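Local coordinates for bartonella effector protein (Bep) substrate of VirB T4SS (PDB 4M16) that is the N-terminal Fic domain of an effector carried by the VirB type IV secretion system and probably transfers AMP from ATP to tyrosine or threonine of target proteins, at residues E51-T56 and F167-E172; K67-S72 and E160-I165; K118-I123 and F146-Y151; H176-S181 and E212-P217. One frame throughout, in Å; residues are numbered along the deposited sequence.

Contact 1: residues E51-T56 and F167-E172; sequences EPLPET and FEKLAE. With EDO (1,2-ethanediol), chain B.
Leu-53 and Lys-169 bury the most surface in this contact. The apolar part centres on one methyl group. Leu-53 CD2 lies 3.8 Å from Lys-169 CD and 3.7 Å from the backbone O of Lys-169. The same CD2 comes within 3.6 Å of Glu-172 OE1, and the two side chains cross obliquely.

The polar part belongs to Lys-169. Its chain bends at chi2 (-82°), which turns CD aside, and bends again at chi3. NZ ends 3.2 Å from Glu-51 O, but the angle is poor for a hydrogen bond. A water does better: it donates to Pro-52 O (3.1 Å) and accepts from Lys-169 NZ (3.0 Å). NZ also donates to Leu-48 O. Glu-51 turns its carboxylate to Arg-68, in a salt bridge, and to Ser-47.

Glu-168 serves another partner. Both its carboxylate oxygens accept from a 1,2-ethanediol, probably from the crystallisation liquor, and OE2 also takes the backbone N of Phe-180.

The loop 51-56, between helix 30-48 and helix 59-70, is thus pinned near the surface to the C-terminal half of helix 159-174. Tyr-61 of helix 59-70 touches both Pro-54 and Lys-169.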
loop_
_atom_site.group_PDB
_atom_site.type_symbol
_atom_site.label_atom_id
_atom_site.label_comp_id
_atom_site.label_asym_id
_atom_site.label_seq_id
_atom_site.Cartn_x
_atom_site.Cartn_y
_atom_site.Cartn_z
ATOM N N GLU A 51 -13.013 12.453 -8.296
ATOM C CA GLU A 51 -13.631 11.210 -8.795
ATOM C C GLU A 51 -14.499 10.562 -7.736
ATOM O O GLU A 51 -14.227 10.699 -6.545
ATOM C CB GLU A 51 -12.553 10.210 -9.195
ATOM C CG GLU A 51 -11.763 10.718 -10.341
ATOM C CD GLU A 51 -10.609 9.813 -10.687
ATOM O OE1 GLU A 51 -10.789 8.574 -10.648
ATOM O OE2 GLU A 51 -9.546 10.386 -11.044
ATOM N N PRO A 52 -15.542 9.853 -8.182
ATOM C CA PRO A 52 -16.455 9.291 -7.224
ATOM C C PRO A 52 -15.785 8.188 -6.464
ATOM O O PRO A 52 -14.830 7.584 -6.925
ATOM C CB PRO A 52 -17.612 8.742 -8.050
ATOM C CG PRO A 52 -17.434 9.248 -9.413
ATOM C CD PRO A 52 -16.104 9.901 -9.538
ATOM N N LEU A 53 -16.294 7.953 -5.273
ATOM C CA LEU A 53 -15.877 6.804 -4.480
ATOM C C LEU A 53 -16.491 5.540 -5.076
ATOM O O LEU A 53 -17.568 5.609 -5.658
ATOM C CB LEU A 53 -16.476 6.985 -3.087
ATOM C CG LEU A 53 -16.073 8.224 -2.303
ATOM C CD1 LEU A 53 -17.078 8.437 -1.188
ATOM C CD2 LEU A 53 -14.666 8.028 -1.789
ATOM N N PRO A 54 -15.854 4.387 -4.925
ATOM C CA PRO A 54 -16.476 3.149 -5.430
ATOM C C PRO A 54 -17.568 2.697 -4.494
ATOM O O PRO A 54 -17.598 3.135 -3.351
ATOM C CB PRO A 54 -15.321 2.144 -5.358
ATOM C CG PRO A 54 -14.542 2.596 -4.162
ATOM C CD PRO A 54 -14.659 4.108 -4.107
ATOM N N GLU A 55 -18.406 1.775 -4.935
ATOM C CA GLU A 55 -19.359 1.132 -4.031
ATOM C C GLU A 55 -18.699 0.127 -3.102
ATOM O O GLU A 55 -19.101 -0.041 -1.967
ATOM C CB GLU A 55 -20.420 0.405 -4.834
ATOM C CG GLU A 55 -21.481 -0.263 -3.964
ATOM C CD GLU A 55 -22.494 -1.059 -4.776
ATOM O OE1 GLU A 55 -22.320 -1.162 -6.011
ATOM O OE2 GLU A 55 -23.456 -1.578 -4.157
ATOM N N THR A 56 -17.678 -0.549 -3.591
ATOM C CA THR A 56 -17.060 -1.631 -2.837
ATOM C C THR A 56 -15.590 -1.387 -2.751
ATOM O O THR A 56 -14.919 -1.205 -3.787
ATOM C CB THR A 56 -17.330 -2.975 -3.526
ATOM O OG1 THR A 56 -18.733 -3.107 -3.627
ATOM C CG2 THR A 56 -16.733 -4.185 -2.745
ATOM N N PHE A 167 -7.056 3.740 1.831
ATOM C CA PHE A 167 -7.619 3.945 3.141
ATOM C C PHE A 167 -8.197 5.360 3.356
ATOM O O PHE A 167 -9.127 5.541 4.111
ATOM C CB PHE A 167 -6.619 3.556 4.241
ATOM C CG PHE A 167 -6.735 2.113 4.593
ATOM C CD1 PHE A 167 -6.102 1.153 3.815
ATOM C CD2 PHE A 167 -7.518 1.700 5.639
ATOM C CE1 PHE A 167 -6.240 -0.196 4.092
ATOM C CE2 PHE A 167 -7.643 0.343 5.951
ATOM C CZ PHE A 167 -7.038 -0.610 5.152
ATOM N N GLU A 168 -7.671 6.339 2.650
ATOM C CA GLU A 168 -8.212 7.697 2.715
ATOM C C GLU A 168 -9.623 7.717 2.063
ATOM O O GLU A 168 -10.552 8.331 2.599
ATOM C CB GLU A 168 -7.224 8.697 2.079
ATOM C CG GLU A 168 -5.923 8.838 2.879
ATOM C CD GLU A 168 -4.882 9.777 2.250
ATOM O OE1 GLU A 168 -4.856 9.894 1.017
ATOM O OE2 GLU A 168 -4.059 10.362 2.975
ATOM N N LYS A 169 -9.760 7.040 0.916
ATOM C CA LYS A 169 -11.046 6.893 0.225
ATOM C C LYS A 169 -12.051 6.061 1.074
ATOM O O LYS A 169 -13.246 6.400 1.193
ATOM C CB LYS A 169 -10.843 6.291 -1.171
ATOM C CG LYS A 169 -10.085 7.227 -2.143
ATOM C CD LYS A 169 -11.025 8.262 -2.761
ATOM C CE LYS A 169 -10.791 8.397 -4.263
ATOM N NZ LYS A 169 -11.890 9.011 -5.130
ATOM N N LEU A 170 -11.547 4.988 1.685
ATOM C CA LEU A 170 -12.381 4.196 2.591
ATOM C C LEU A 170 -12.922 5.017 3.752
ATOM O O LEU A 170 -14.095 4.880 4.111
ATOM C CB LEU A 170 -11.579 2.998 3.111
ATOM C CG LEU A 170 -12.252 2.023 4.068
ATOM C CD1 LEU A 170 -13.281 1.248 3.307
ATOM C CD2 LEU A 170 -11.284 1.048 4.724
ATOM N N ALA A 171 -12.074 5.811 4.404
ATOM C CA ALA A 171 -12.529 6.641 5.482
ATOM C C ALA A 171 -13.548 7.710 5.025
ATOM O O ALA A 171 -14.554 7.980 5.725
ATOM C CB ALA A 171 -11.356 7.339 6.182
ATOM N N GLU A 172 -13.265 8.385 3.911
ATOM C CA GLU A 172 -14.222 9.348 3.369
ATOM C C GLU A 172 -15.604 8.710 3.181
ATOM O O GLU A 172 -16.635 9.295 3.550
ATOM C CB GLU A 172 -13.755 9.865 2.008
ATOM C CG GLU A 172 -14.545 11.046 1.518
ATOM C CD GLU A 172 -14.155 11.467 0.126
ATOM O OE1 GLU A 172 -13.145 11.001 -0.431
ATOM O OE2 GLU A 172 -14.885 12.285 -0.436
HETATM C C1 EDO B . -1.544 10.604 -0.651
HETATM O O1 EDO B . -2.143 9.350 -0.290
HETATM C C2 EDO B . -0.765 11.212 0.530
HETATM O O2 EDO B . -1.483 11.200 1.768
HETATM O O HOH W 1 -11.979 6.442 -6.659
#

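Contact 2: residues K67-S72 and E160-I165; sequences KRLFGS and EAVQHI
Leu-69 and Val-162 bring their CA atoms to 7.5 Å, the nearest backbone approach where the end of helix 59-70 meets helix 159-174. The contact is buried and apolar, and one leucine methyl is its hub. In Leu-69, chi2 (164°) sets CD1 anti to CA and carries it out toward helix 159-174. CD1 meets this helix at Val-162, 3.7 Å from CA and 3.8 Å from CG2. In Val-162, CG1 lies between the backbone N and the carbonyl carbon (chi1 78°), and CG2, anti to N, is the methyl that meets Leu-69.

One turn on, Ile-165 adds its branch methyl: Ile-165 CG2 is 3.9 Å from Leu-69 CD1. The leucine methyl therefore sits against the Val-162 and Ile-165 side chains and against Val-162 CA. The carbonyl O of Ala-161 is farther off, at 4.2 Å from Leu-69 CD1.

Phe-70 makes a second, lighter touch. The CB of Ala-161 lies at the ring edge, near the ring plane, 4.1 Å from Phe-70 CZ.

The contact joins two core helices of the Fic domain. Both segments lie in its Fic/DOC family region. Leu-62, Leu-65 and His-66 of helix 59-70 also pack on Val-162, and Ile-45 of helix 30-48 packs on Leu-69. Gln-163 packs on helix 135-152. Helix 159-174 therefore lies between helix 59-70 and helix 135-152 at this level.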
loop_
_atom_site.group_PDB
_atom_site.type_symbol
_atom_site.label_atom_id
_atom_site.label_comp_id
_atom_site.label_asym_id
_atom_site.label_seq_id
_atom_site.Cartn_x
_atom_site.Cartn_y
_atom_site.Cartn_z
ATOM N N LYS A 67 -2.864 0.656 -10.744
ATOM C CA LYS A 67 -2.799 0.896 -12.199
ATOM C C LYS A 67 -2.880 2.401 -12.499
ATOM O O LYS A 67 -2.108 2.929 -13.321
ATOM C CB LYS A 67 -3.896 0.102 -12.933
ATOM C CG LYS A 67 -4.172 0.482 -14.383
ATOM C CD LYS A 67 -3.136 -0.033 -15.328
ATOM C CE LYS A 67 -3.514 0.242 -16.790
ATOM N NZ LYS A 67 -4.484 -0.740 -17.333
ATOM N N ARG A 68 -3.800 3.111 -11.856
ATOM C CA ARG A 68 -3.854 4.570 -12.019
ATOM C C ARG A 68 -2.569 5.292 -11.623
ATOM O O ARG A 68 -2.075 6.183 -12.354
ATOM C CB ARG A 68 -5.020 5.176 -11.203
ATOM C CG ARG A 68 -6.423 4.851 -11.733
ATOM C CD ARG A 68 -6.731 5.543 -13.062
ATOM N NE ARG A 68 -6.626 6.997 -12.924
ATOM C CZ ARG A 68 -7.540 7.792 -12.373
ATOM N NH1 ARG A 68 -8.688 7.308 -11.924
ATOM N NH2 ARG A 68 -7.288 9.088 -12.258
ATOM N N LEU A 69 -2.067 4.915 -10.451
ATOM C CA LEU A 69 -0.915 5.575 -9.839
ATOM C C LEU A 69 0.385 5.329 -10.605
ATOM O O LEU A 69 1.197 6.212 -10.669
ATOM C CB LEU A 69 -0.703 5.136 -8.389
ATOM C CG LEU A 69 -1.697 5.709 -7.374
ATOM C CD1 LEU A 69 -1.728 4.964 -6.011
ATOM C CD2 LEU A 69 -1.450 7.168 -7.184
ATOM N N PHE A 70 0.563 4.140 -11.159
ATOM C CA PHE A 70 1.858 3.690 -11.699
ATOM C C PHE A 70 1.809 3.174 -13.134
ATOM O O PHE A 70 2.810 2.645 -13.631
ATOM C CB PHE A 70 2.400 2.552 -10.801
ATOM C CG PHE A 70 2.682 2.988 -9.410
ATOM C CD1 PHE A 70 3.751 3.838 -9.163
ATOM C CD2 PHE A 70 1.846 2.632 -8.350
ATOM C CE1 PHE A 70 3.998 4.344 -7.912
ATOM C CE2 PHE A 70 2.119 3.117 -7.066
ATOM C CZ PHE A 70 3.189 3.947 -6.843
ATOM N N GLY A 71 0.690 3.343 -13.807
ATOM C CA GLY A 71 0.469 2.774 -15.115
ATOM C C GLY A 71 1.284 3.466 -16.171
ATOM O O GLY A 71 1.774 2.815 -17.116
ATOM N N SER A 72 1.533 4.767 -15.991
ATOM C CA SER A 72 2.457 5.437 -16.905
ATOM C C SER A 72 3.896 4.930 -16.820
ATOM O O SER A 72 4.671 5.022 -17.824
ATOM C CB SER A 72 2.427 6.955 -16.709
ATOM O OG SER A 72 1.197 7.446 -17.213
ATOM N N GLU A 160 2.886 1.080 -0.468
ATOM C CA GLU A 160 2.553 2.046 0.542
ATOM C C GLU A 160 1.693 3.174 -0.060
ATOM O O GLU A 160 0.726 3.584 0.514
ATOM C CB GLU A 160 3.847 2.588 1.168
ATOM C CG GLU A 160 4.657 1.523 1.931
ATOM C CD GLU A 160 5.691 0.720 1.092
ATOM O OE1 GLU A 160 6.022 1.168 -0.002
ATOM O OE2 GLU A 160 6.255 -0.344 1.571
ATOM N N ALA A 161 2.081 3.670 -1.235
ATOM C CA ALA A 161 1.379 4.783 -1.838
ATOM C C ALA A 161 -0.065 4.398 -2.130
ATOM O O ALA A 161 -0.993 5.146 -1.864
ATOM C CB ALA A 161 2.084 5.213 -3.139
ATOM N N VAL A 162 -0.265 3.216 -2.688
ATOM C CA VAL A 162 -1.629 2.768 -2.974
ATOM C C VAL A 162 -2.504 2.486 -1.720
ATOM O O VAL A 162 -3.642 2.938 -1.640
ATOM C CB VAL A 162 -1.617 1.624 -3.994
ATOM C CG1 VAL A 162 -1.240 0.347 -3.359
ATOM C CG2 VAL A 162 -2.975 1.590 -4.730
ATOM N N GLN A 163 -1.944 1.850 -0.719
ATOM C CA GLN A 163 -2.667 1.594 0.513
ATOM C C GLN A 163 -3.068 2.864 1.230
ATOM O O GLN A 163 -4.176 2.904 1.746
ATOM C CB GLN A 163 -1.969 0.592 1.402
ATOM C CG GLN A 163 -0.710 1.043 2.173
ATOM C CD GLN A 163 0.053 -0.138 2.833
ATOM O OE1 GLN A 163 -0.360 -1.298 2.732
ATOM N NE2 GLN A 163 1.185 0.171 3.524
ATOM N N HIS A 164 -2.246 3.922 1.185
ATOM C CA HIS A 164 -2.617 5.202 1.742
ATOM C C HIS A 164 -3.879 5.771 1.081
ATOM O O HIS A 164 -4.805 6.165 1.776
ATOM C CB HIS A 164 -1.498 6.233 1.699
ATOM C CG HIS A 164 -0.310 5.830 2.483
ATOM N ND1 HIS A 164 0.947 6.329 2.243
ATOM C CD2 HIS A 164 -0.166 4.886 3.439
ATOM C CE1 HIS A 164 1.805 5.752 3.057
ATOM N NE2 HIS A 164 1.158 4.872 3.789
ATOM N N ILE A 165 -3.898 5.884 -0.238
ATOM C CA ILE A 165 -5.066 6.482 -0.903
ATOM C C ILE A 165 -6.299 5.582 -0.728
ATOM O O ILE A 165 -7.402 6.062 -0.564
ATOM C CB ILE A 165 -4.785 6.846 -2.398
ATOM C CG1 ILE A 165 -5.980 7.519 -3.041
ATOM C CG2 ILE A 165 -4.347 5.648 -3.227
ATOM C CD1 ILE A 165 -6.267 8.878 -2.426
#

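Contact 3: residues K118-I123 and F146-Y151; sequences KEFDEI and FSFLNY
Phe-120 and Phe-148 meet in an antiparallel helix pair of the Fic domain, made by helix 110-126 and helix 135-152. The axes of the two short segments approach to 10.7 Å, and their directions differ by 163°.

Phe-148 has CG anti to its backbone N (chi1 180°). Its ring turns an edge to the other helix: Phe-148 CE2 lies 3.6 Å from the backbone N of Phe-120 and 4.0 Å from Phe-120 CB. At the same rim, Phe-148 CZ is 3.9 Å from Glu-119 OE1, with carboxylate and ring planes 56° apart. Ile-123 CD1 approaches Phe-148 CD2 obliquely at 4.3 Å.

The Phe-120 ring meets Leu-149, and Phe-148 CD2 lies at its edge, near its plane. Phe-120 CE1 is 3.7 Å from Leu-149 CB, and Phe-120 CZ is 4.1 Å from Leu-149 CD2.

Leu-149 also packs on Gln-163 and Phe-167 of helix 159-174. Such a helix bundle is the core of the Fic fold, where helix 135-152 leads into the HPF sequence of the Fic motif at His-153.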
loop_
_atom_site.group_PDB
_atom_site.type_symbol
_atom_site.label_atom_id
_atom_site.label_comp_id
_atom_site.label_asym_id
_atom_site.label_seq_id
_atom_site.Cartn_x
_atom_site.Cartn_y
_atom_site.Cartn_z
ATOM N N LYS A 118 -8.248 -12.256 -0.742
ATOM C CA LYS A 118 -9.616 -12.744 -0.536
ATOM C C LYS A 118 -10.078 -12.509 0.899
ATOM O O LYS A 118 -11.209 -12.079 1.138
ATOM C CB LYS A 118 -9.772 -14.254 -0.856
ATOM N N GLU A 119 -9.213 -12.826 1.850
ATOM C CA GLU A 119 -9.556 -12.658 3.299
ATOM C C GLU A 119 -9.782 -11.160 3.636
ATOM O O GLU A 119 -10.747 -10.790 4.285
ATOM C CB GLU A 119 -8.471 -13.258 4.199
ATOM C CG GLU A 119 -8.381 -14.774 4.149
ATOM C CD GLU A 119 -7.129 -15.369 4.787
ATOM O OE1 GLU A 119 -6.020 -14.825 4.668
ATOM O OE2 GLU A 119 -7.244 -16.475 5.364
ATOM N N PHE A 120 -8.897 -10.306 3.142
ATOM C CA PHE A 120 -9.060 -8.850 3.230
ATOM C C PHE A 120 -10.443 -8.446 2.685
ATOM O O PHE A 120 -11.207 -7.684 3.370
ATOM C CB PHE A 120 -7.887 -8.181 2.488
ATOM C CG PHE A 120 -7.916 -6.679 2.421
ATOM C CD1 PHE A 120 -7.349 -5.882 3.433
ATOM C CD2 PHE A 120 -8.358 -6.062 1.280
ATOM C CE1 PHE A 120 -7.354 -4.490 3.311
ATOM C CE2 PHE A 120 -8.391 -4.696 1.146
ATOM C CZ PHE A 120 -7.889 -3.904 2.169
ATOM N N ASP A 121 -10.776 -8.932 1.483
ATOM C CA ASP A 121 -12.020 -8.572 0.848
ATOM C C ASP A 121 -13.198 -9.008 1.725
ATOM O O ASP A 121 -14.180 -8.291 1.868
ATOM C CB ASP A 121 -12.131 -9.141 -0.580
ATOM C CG ASP A 121 -11.154 -8.508 -1.556
ATOM O OD1 ASP A 121 -10.563 -7.434 -1.230
ATOM O OD2 ASP A 121 -10.957 -9.083 -2.646
ATOM N N GLU A 122 -13.117 -10.210 2.274
ATOM C CA GLU A 122 -14.220 -10.742 3.050
ATOM C C GLU A 122 -14.419 -9.982 4.364
ATOM O O GLU A 122 -15.556 -9.809 4.783
ATOM C CB GLU A 122 -14.029 -12.234 3.311
ATOM C CG GLU A 122 -14.146 -13.132 2.092
ATOM C CD GLU A 122 -13.605 -14.545 2.347
ATOM O OE1 GLU A 122 -12.676 -14.740 3.212
ATOM O OE2 GLU A 122 -14.065 -15.460 1.643
ATOM N N ILE A 123 -13.347 -9.480 4.996
ATOM C CA ILE A 123 -13.484 -8.706 6.236
ATOM C C ILE A 123 -14.239 -7.387 5.908
ATOM O O ILE A 123 -15.246 -7.070 6.522
ATOM C CB ILE A 123 -12.146 -8.367 6.927
ATOM C CG1 ILE A 123 -11.398 -9.626 7.385
ATOM C CG2 ILE A 123 -12.388 -7.476 8.140
ATOM C CD1 ILE A 123 -9.908 -9.393 7.574
ATOM N N PHE A 146 -5.502 -2.273 7.899
ATOM C CA PHE A 146 -4.282 -1.642 7.382
ATOM C C PHE A 146 -2.966 -2.407 7.669
ATOM O O PHE A 146 -2.193 -2.665 6.718
ATOM C CB PHE A 146 -4.189 -0.176 7.829
ATOM C CG PHE A 146 -3.054 0.570 7.167
ATOM C CD1 PHE A 146 -1.783 0.507 7.700
ATOM C CD2 PHE A 146 -3.267 1.332 6.055
ATOM C CE1 PHE A 146 -0.745 1.146 7.094
ATOM C CE2 PHE A 146 -2.209 1.983 5.423
ATOM C CZ PHE A 146 -0.957 1.927 5.965
ATOM N N SER A 147 -2.806 -2.908 8.886
ATOM C CA SER A 147 -1.668 -3.791 9.188
ATOM C C SER A 147 -1.696 -5.048 8.316
ATOM O O SER A 147 -0.657 -5.528 7.866
ATOM C CB SER A 147 -1.646 -4.237 10.631
ATOM O OG SER A 147 -1.530 -3.120 11.486
ATOM N N PHE A 148 -2.879 -5.591 8.083
ATOM C CA PHE A 148 -2.994 -6.816 7.318
ATOM C C PHE A 148 -2.563 -6.527 5.861
ATOM O O PHE A 148 -1.707 -7.206 5.322
ATOM C CB PHE A 148 -4.421 -7.394 7.414
ATOM C CG PHE A 148 -4.645 -8.693 6.628
ATOM C CD1 PHE A 148 -3.637 -9.639 6.461
ATOM C CD2 PHE A 148 -5.932 -8.998 6.122
ATOM C CE1 PHE A 148 -3.885 -10.843 5.780
ATOM C CE2 PHE A 148 -6.163 -10.179 5.431
ATOM C CZ PHE A 148 -5.133 -11.107 5.272
ATOM N N LEU A 149 -3.119 -5.484 5.245
ATOM C CA LEU A 149 -2.759 -5.169 3.894
ATOM C C LEU A 149 -1.265 -4.805 3.774
ATOM O O LEU A 149 -0.626 -5.236 2.821
ATOM C CB LEU A 149 -3.669 -4.073 3.304
ATOM C CG LEU A 149 -3.331 -3.708 1.839
ATOM C CD1 LEU A 149 -3.536 -4.903 0.947
ATOM C CD2 LEU A 149 -4.132 -2.500 1.370
ATOM N N ASN A 150 -0.721 -4.036 4.727
ATOM C CA ASN A 150 0.703 -3.713 4.767
ATOM C C ASN A 150 1.520 -5.030 4.730
ATOM O O ASN A 150 2.485 -5.141 3.994
ATOM C CB ASN A 150 1.072 -2.872 5.988
ATOM C CG ASN A 150 2.531 -2.481 5.994
ATOM O OD1 ASN A 150 2.995 -1.748 5.085
ATOM N ND2 ASN A 150 3.277 -2.990 6.966
ATOM N N TYR A 151 1.145 -5.985 5.565
ATOM C CA TYR A 151 1.845 -7.285 5.590
ATOM C C TYR A 151 1.780 -8.014 4.266
ATOM O O TYR A 151 2.790 -8.582 3.814
ATOM C CB TYR A 151 1.251 -8.191 6.663
ATOM C CG TYR A 151 1.556 -9.649 6.475
ATOM C CD1 TYR A 151 2.789 -10.181 6.789
ATOM C CD2 TYR A 151 0.574 -10.513 5.951
ATOM C CE1 TYR A 151 3.044 -11.546 6.553
ATOM C CE2 TYR A 151 0.823 -11.852 5.743
ATOM C CZ TYR A 151 2.037 -12.370 6.043
ATOM O OH TYR A 151 2.240 -13.739 5.806
#

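Contact 4: residues H176-S181 and E212-P217; sequences HKLDFS and EDISNP
Ile-214 and Ser-215 meet an extended run at 177-179, followed by an Asx turn at Asp-179 to Ser-181. In that turn Asp-179 OD1 accepts from Ser-181 N and Ser-181 OG, both on the same face of its carboxylate.

Ile-214 comes first, near the C-terminal end of helix 200-214. Its O accepts from Asp-179 N (2.9 Å, N-H...O angle 146°). The CA of Leu-178 makes a C-H...O contact with that same Ile-214 O, at 3.4 Å. The Ile-214 side chain also points at this segment. Chi2 (176°) sets CD1 anti to CA and over one face of the Phe-180 ring, offset toward the rim. This CH-pi contact puts Ile-214 CD1 3.6 Å from the ring centroid, 18° off the normal. Phe-180 also stacks on His-164, which ties this loop to helix 159-174. Nearer the backbone, Ile-214 CB is 3.5 Å from Asp-179 O.

Ser-215 follows. Its CA points a hydrogen at Lys-177 O, 3.2 Å away, and its CB touches Leu-178 CD2 at 3.8 Å. Ser-215 OG bonds back to Phe-211 O. At the far end a water closes the contact, accepting from Lys-177 N (2.9 Å) and donating to Ser-215 O (3.0 Å).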
loop_
_atom_site.group_PDB
_atom_site.type_symbol
_atom_site.label_atom_id
_atom_site.label_comp_id
_atom_site.label_asym_id
_atom_site.label_seq_id
_atom_site.Cartn_x
_atom_site.Cartn_y
_atom_site.Cartn_z
ATOM N N HIS A 176 -15.665 9.231 8.061
ATOM C CA HIS A 176 -14.557 9.673 8.889
ATOM C C HIS A 176 -13.509 10.335 7.973
ATOM O O HIS A 176 -13.793 10.711 6.835
ATOM C CB HIS A 176 -13.996 8.477 9.650
ATOM C CG HIS A 176 -15.015 7.750 10.456
ATOM N ND1 HIS A 176 -15.425 8.200 11.683
ATOM C CD2 HIS A 176 -15.764 6.652 10.193
ATOM C CE1 HIS A 176 -16.360 7.400 12.165
ATOM N NE2 HIS A 176 -16.602 6.460 11.274
ATOM N N LYS A 177 -12.294 10.508 8.475
ATOM C CA LYS A 177 -11.246 11.067 7.654
ATOM C C LYS A 177 -9.918 10.515 8.079
ATOM O O LYS A 177 -9.643 10.394 9.286
ATOM C CB LYS A 177 -11.221 12.588 7.757
ATOM C CG LYS A 177 -10.410 13.252 6.651
ATOM C CD LYS A 177 -10.315 14.748 6.867
ATOM C CE LYS A 177 -9.211 15.362 6.001
ATOM N NZ LYS A 177 -9.451 15.205 4.529
ATOM N N LEU A 178 -9.131 10.128 7.075
ATOM C CA LEU A 178 -7.739 9.797 7.278
ATOM C C LEU A 178 -6.911 10.667 6.333
ATOM O O LEU A 178 -7.297 10.859 5.180
ATOM C CB LEU A 178 -7.480 8.334 6.970
ATOM C CG LEU A 178 -8.127 7.255 7.824
ATOM C CD1 LEU A 178 -7.880 5.870 7.263
ATOM C CD2 LEU A 178 -7.713 7.353 9.273
ATOM N N ASP A 179 -5.786 11.168 6.816
ATOM C CA ASP A 179 -4.870 11.938 5.996
ATOM C C ASP A 179 -3.422 11.624 6.327
ATOM O O ASP A 179 -2.836 12.186 7.226
ATOM C CB ASP A 179 -5.146 13.398 6.164
ATOM C CG ASP A 179 -4.267 14.267 5.311
ATOM O OD1 ASP A 179 -3.409 13.772 4.527
ATOM O OD2 ASP A 179 -4.461 15.473 5.442
ATOM N N PHE A 180 -2.839 10.748 5.529
ATOM C CA PHE A 180 -1.489 10.302 5.784
ATOM C C PHE A 180 -0.451 11.437 5.671
ATOM O O PHE A 180 0.589 11.347 6.324
ATOM C CB PHE A 180 -1.133 9.126 4.891
ATOM C CG PHE A 180 -1.844 7.834 5.281
ATOM C CD1 PHE A 180 -1.282 7.013 6.242
ATOM C CD2 PHE A 180 -3.084 7.509 4.778
ATOM C CE1 PHE A 180 -1.907 5.844 6.671
ATOM C CE2 PHE A 180 -3.720 6.344 5.200
ATOM C CZ PHE A 180 -3.124 5.509 6.153
ATOM N N SER A 181 -0.759 12.505 4.925
ATOM C CA SER A 181 0.160 13.653 4.767
ATOM C C SER A 181 0.364 14.497 6.038
ATOM O O SER A 181 1.222 15.369 6.062
ATOM C CB SER A 181 -0.306 14.564 3.629
ATOM O OG SER A 181 -1.356 15.418 4.059
ATOM N N GLU A 212 -4.580 7.355 15.172
ATOM C CA GLU A 212 -5.130 8.441 15.989
ATOM C C GLU A 212 -4.627 9.830 15.479
ATOM O O GLU A 212 -5.391 10.766 15.333
ATOM C CB GLU A 212 -4.823 8.197 17.456
ATOM C CG GLU A 212 -5.713 7.067 17.984
ATOM C CD GLU A 212 -5.422 6.619 19.402
ATOM O OE1 GLU A 212 -4.424 7.091 19.989
ATOM O OE2 GLU A 212 -6.192 5.759 19.930
ATOM N N ASP A 213 -3.360 9.895 15.139
ATOM C CA ASP A 213 -2.717 11.119 14.681
ATOM C C ASP A 213 -3.249 11.627 13.325
ATOM O O ASP A 213 -3.250 12.846 13.081
ATOM C CB ASP A 213 -1.222 10.844 14.512
ATOM C CG ASP A 213 -0.475 10.790 15.850
ATOM O OD1 ASP A 213 -1.067 11.133 16.862
ATOM O OD2 ASP A 213 0.732 10.405 15.869
ATOM N N ILE A 214 -3.651 10.707 12.435
ATOM C CA ILE A 214 -4.003 11.098 11.067
ATOM C C ILE A 214 -5.522 11.202 10.854
ATOM O O ILE A 214 -5.987 11.458 9.723
ATOM C CB ILE A 214 -3.363 10.163 9.987
ATOM C CG1 ILE A 214 -3.993 8.773 10.020
ATOM C CG2 ILE A 214 -1.838 10.174 10.101
ATOM C CD1 ILE A 214 -3.507 7.837 8.951
ATOM N N SER A 215 -6.291 11.025 11.931
ATOM C CA SER A 215 -7.758 10.890 11.796
ATOM C C SER A 215 -8.529 12.053 12.421
ATOM O O SER A 215 -9.625 11.881 12.944
ATOM C CB SER A 215 -8.256 9.560 12.363
ATOM O OG SER A 215 -7.902 9.426 13.693
ATOM N N ASN A 216 -7.963 13.244 12.306
ATOM C CA ASN A 216 -8.571 14.461 12.892
ATOM C C ASN A 216 -8.841 14.380 14.406
ATOM O O ASN A 216 -9.968 14.608 14.873
ATOM C CB ASN A 216 -9.864 14.738 12.163
ATOM C CG ASN A 216 -10.462 16.046 12.569
ATOM O OD1 ASN A 216 -9.749 16.941 13.065
ATOM N ND2 ASN A 216 -11.775 16.183 12.377
ATOM N N PRO A 217 -7.819 14.012 15.192
ATOM C CA PRO A 217 -8.022 13.864 16.653
ATOM C C PRO A 217 -8.394 15.185 17.311
ATOM O O PRO A 217 -8.989 15.185 18.390
ATOM C CB PRO A 217 -6.649 13.388 17.164
ATOM C CG PRO A 217 -5.686 13.946 16.159
ATOM C CD PRO A 217 -6.405 13.840 14.827
HETATM O O HOH W 2 -12.013 11.077 11.309
#

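From the N terminus, contact 1 opens at 51-56, contact 2 at 67-72 and contact 3 at 118-123. They close in reverse order: contact 3 at 146-151, contact 2 at 160-165 and contact 1 at 167-172. The three loops are therefore nested and none crosses another. Contact 4 follows in series, from 176-181 to 212-217. Helix 159-174 is the shared element. It carries one side of contacts 1 and 2, which a salt bridge also joins. Gln-163 of contact 2 probably hydrogen-bonds to Asn-150 of contact 3. A probable backbone bond from His-176 N to Ala-171 O joins contacts 1 and 4, while Phe-146 links contact 3 to contact 4.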